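Local coordinates for protein viral CASP8 and FADD-like apoptosis regulator (Molluscum contagiosum virus subtype 1, PDB 2BBR) that blocks death-receptor-induced apoptosis by interfering with caspase-8 recruitment and activation at the death-inducing signaling complex, and suppresses host NF-kappa-B activation, at residues R95-M100 with A142-G147. Sequence-based numbering, arbitrary orientation.
Sequences RYRKLM and ALENVG. With AZI (azide ion), chain B.
Carboxylate oxygen OE2 of E144 is gripped by two donors from the facing helix. The Y96 hydroxyl gives it a hydrogen bond, OH to OE2 2.7 Å, which arrives from above the carboxylate plane, while the oxygen itself lies at the edge of the tyrosine ring and in the ring plane. R97 adds a salt bridge from NH1 to E144 OE2 at 2.6 Å, although the N-H is badly angled for this oxygen and the hydrogen bond is weak. The straighter bond runs from R97 NH2 to the other oxygen, E144 OE1, at 3.0 Å with an N-H...O angle of 160°; OE1 is met on its syn side. The two groups thus form a two-pronged salt bridge, but a twisted one, guanidinium and carboxylate planes being 41° apart. E144 spans the gap between backbones 11.7 Å apart at the CA atoms of R97 and E144, its chain extended beyond CG. From the other side, CG of R97 sits beside the backbone N and the chain bends at chi2 (-86°), which lays one guanidinium face against Y96, whose CE2 sits 3.6 Å above the centre of that plane. F30 makes a cation-pi contact with the same arginine. R95 and K98 do not touch segment 142-147; R95 NH1 instead donates to azide N3 and K98 NZ bonds weakly to azide N2, the ion probably coming from the crystallisation liquor. G147, with positive phi, is the C' residue of a Schellman motif ending helix 136-145. The contact ties this helix to helix 95-104 in the second death effector domain, beside Y176 of helix 167-187, and because R97 NH2 also pairs with D34 of the first domain, the cluster links both domains.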
loop_
_atom_site.group_PDB
_atom_site.type_symbol
_atom_site.label_atom_id
_atom_site.label_comp_id
_atom_site.label_asym_id
_atom_site.label_seq_id
_atom_site.Cartn_x
_atom_site.Cartn_y
_atom_site.Cartn_z
ATOM N N ARG A 95 5.746 -1.169 -5.833
ATOM C CA ARG A 95 6.256 0.060 -5.256
ATOM C C ARG A 95 5.112 1.072 -5.151
ATOM O O ARG A 95 5.035 1.832 -4.188
ATOM C CB ARG A 95 7.394 0.608 -6.119
ATOM C CG ARG A 95 7.863 2.007 -5.758
ATOM C CD ARG A 95 8.267 2.159 -4.304
ATOM N NE ARG A 95 8.840 3.486 -4.095
ATOM C CZ ARG A 95 9.003 4.062 -2.912
ATOM N NH1 ARG A 95 8.636 3.431 -1.806
ATOM N NH2 ARG A 95 9.526 5.280 -2.840
ATOM N N TYR A 96 4.215 1.067 -6.134
ATOM C CA TYR A 96 3.077 1.981 -6.120
ATOM C C TYR A 96 2.256 1.838 -4.839
ATOM O O TYR A 96 2.021 2.816 -4.129
ATOM C CB TYR A 96 2.171 1.732 -7.333
ATOM C CG TYR A 96 0.838 2.446 -7.262
ATOM C CD1 TYR A 96 0.766 3.838 -7.251
ATOM C CD2 TYR A 96 -0.349 1.725 -7.184
ATOM C CE1 TYR A 96 -0.455 4.495 -7.162
ATOM C CE2 TYR A 96 -1.578 2.372 -7.092
ATOM C CZ TYR A 96 -1.623 3.758 -7.082
ATOM O OH TYR A 96 -2.833 4.405 -6.992
ATOM N N ARG A 97 1.821 0.620 -4.536
ATOM C CA ARG A 97 1.000 0.397 -3.352
ATOM C C ARG A 97 1.758 0.650 -2.053
ATOM O O ARG A 97 1.225 1.254 -1.121
ATOM C CB ARG A 97 0.448 -1.034 -3.351
ATOM C CG ARG A 97 -0.419 -1.401 -4.547
ATOM C CD ARG A 97 -1.868 -1.014 -4.347
ATOM N NE ARG A 97 -2.642 -1.206 -5.570
ATOM C CZ ARG A 97 -3.669 -0.441 -5.913
ATOM N NH1 ARG A 97 -4.037 0.551 -5.113
ATOM N NH2 ARG A 97 -4.290 -0.636 -7.069
ATOM N N LYS A 98 2.994 0.175 -1.979
ATOM C CA LYS A 98 3.781 0.375 -0.770
ATOM C C LYS A 98 4.041 1.860 -0.524
ATOM O O LYS A 98 3.949 2.336 0.610
ATOM C CB LYS A 98 5.094 -0.404 -0.863
ATOM C CG LYS A 98 4.896 -1.917 -0.794
ATOM C CD LYS A 98 6.208 -2.679 -0.889
ATOM C CE LYS A 98 6.757 -2.689 -2.305
ATOM N NZ LYS A 98 8.140 -3.239 -2.344
ATOM N N LEU A 99 4.350 2.596 -1.587
ATOM C CA LEU A 99 4.602 4.027 -1.466
ATOM C C LEU A 99 3.369 4.768 -0.970
ATOM O O LEU A 99 3.467 5.640 -0.109
ATOM C CB LEU A 99 5.038 4.612 -2.811
ATOM C CG LEU A 99 5.240 6.132 -2.863
ATOM C CD1 LEU A 99 6.246 6.574 -1.810
ATOM C CD2 LEU A 99 5.721 6.530 -4.247
ATOM N N MET A 100 2.206 4.427 -1.513
ATOM C CA MET A 100 0.983 5.094 -1.087
ATOM C C MET A 100 0.719 4.870 0.401
ATOM O O MET A 100 0.294 5.787 1.108
ATOM C CB MET A 100 -0.210 4.622 -1.920
ATOM C CG MET A 100 -0.157 5.065 -3.380
ATOM S SD MET A 100 -0.014 6.862 -3.614
ATOM C CE MET A 100 1.665 6.966 -4.194
ATOM N N ALA A 142 -10.255 5.864 -4.221
ATOM C CA ALA A 142 -11.324 6.673 -4.798
ATOM C C ALA A 142 -10.827 7.374 -6.064
ATOM O O ALA A 142 -11.535 7.432 -7.072
ATOM C CB ALA A 142 -11.820 7.693 -3.784
ATOM N N LEU A 143 -9.611 7.908 -6.012
ATOM C CA LEU A 143 -9.032 8.575 -7.174
ATOM C C LEU A 143 -8.787 7.563 -8.292
ATOM O O LEU A 143 -9.014 7.860 -9.464
ATOM C CB LEU A 143 -7.716 9.262 -6.794
ATOM C CG LEU A 143 -7.836 10.485 -5.877
ATOM C CD1 LEU A 143 -6.472 10.827 -5.299
ATOM C CD2 LEU A 143 -8.415 11.665 -6.639
ATOM N N GLU A 144 -8.326 6.369 -7.929
ATOM C CA GLU A 144 -8.079 5.318 -8.912
ATOM C C GLU A 144 -9.373 4.913 -9.601
ATOM O O GLU A 144 -9.412 4.704 -10.812
ATOM C CB GLU A 144 -7.535 4.057 -8.239
ATOM C CG GLU A 144 -6.056 4.015 -7.953
ATOM C CD GLU A 144 -5.645 2.674 -7.369
ATOM O OE1 GLU A 144 -6.134 1.632 -7.867
ATOM O OE2 GLU A 144 -4.837 2.664 -6.422
ATOM N N ASN A 145 -10.433 4.791 -8.812
ATOM C CA ASN A 145 -11.707 4.339 -9.338
ATOM C C ASN A 145 -12.367 5.238 -10.368
ATOM O O ASN A 145 -13.219 4.771 -11.129
ATOM C CB ASN A 145 -12.661 4.011 -8.183
ATOM C CG ASN A 145 -12.206 2.796 -7.393
ATOM O OD1 ASN A 145 -11.420 1.987 -7.889
ATOM N ND2 ASN A 145 -12.707 2.651 -6.168
ATOM N N VAL A 146 -11.980 6.510 -10.407
ATOM C CA VAL A 146 -12.527 7.425 -11.407
ATOM C C VAL A 146 -11.467 7.751 -12.461
ATOM O O VAL A 146 -11.681 8.598 -13.330
ATOM C CB VAL A 146 -13.057 8.740 -10.780
ATOM C CG1 VAL A 146 -14.190 8.433 -9.814
ATOM C CG2 VAL A 146 -11.938 9.487 -10.084
ATOM N N GLY A 147 -10.323 7.076 -12.379
ATOM C CA GLY A 147 -9.265 7.275 -13.355
ATOM C C GLY A 147 -8.327 8.452 -13.176
ATOM O O GLY A 147 -7.593 8.789 -14.107
HETATM N N1 AZI B . 9.995 -1.285 -0.599
HETATM N N2 AZI B . 9.152 -0.537 -0.925
HETATM N N3 AZI B . 8.363 0.258 -1.244
#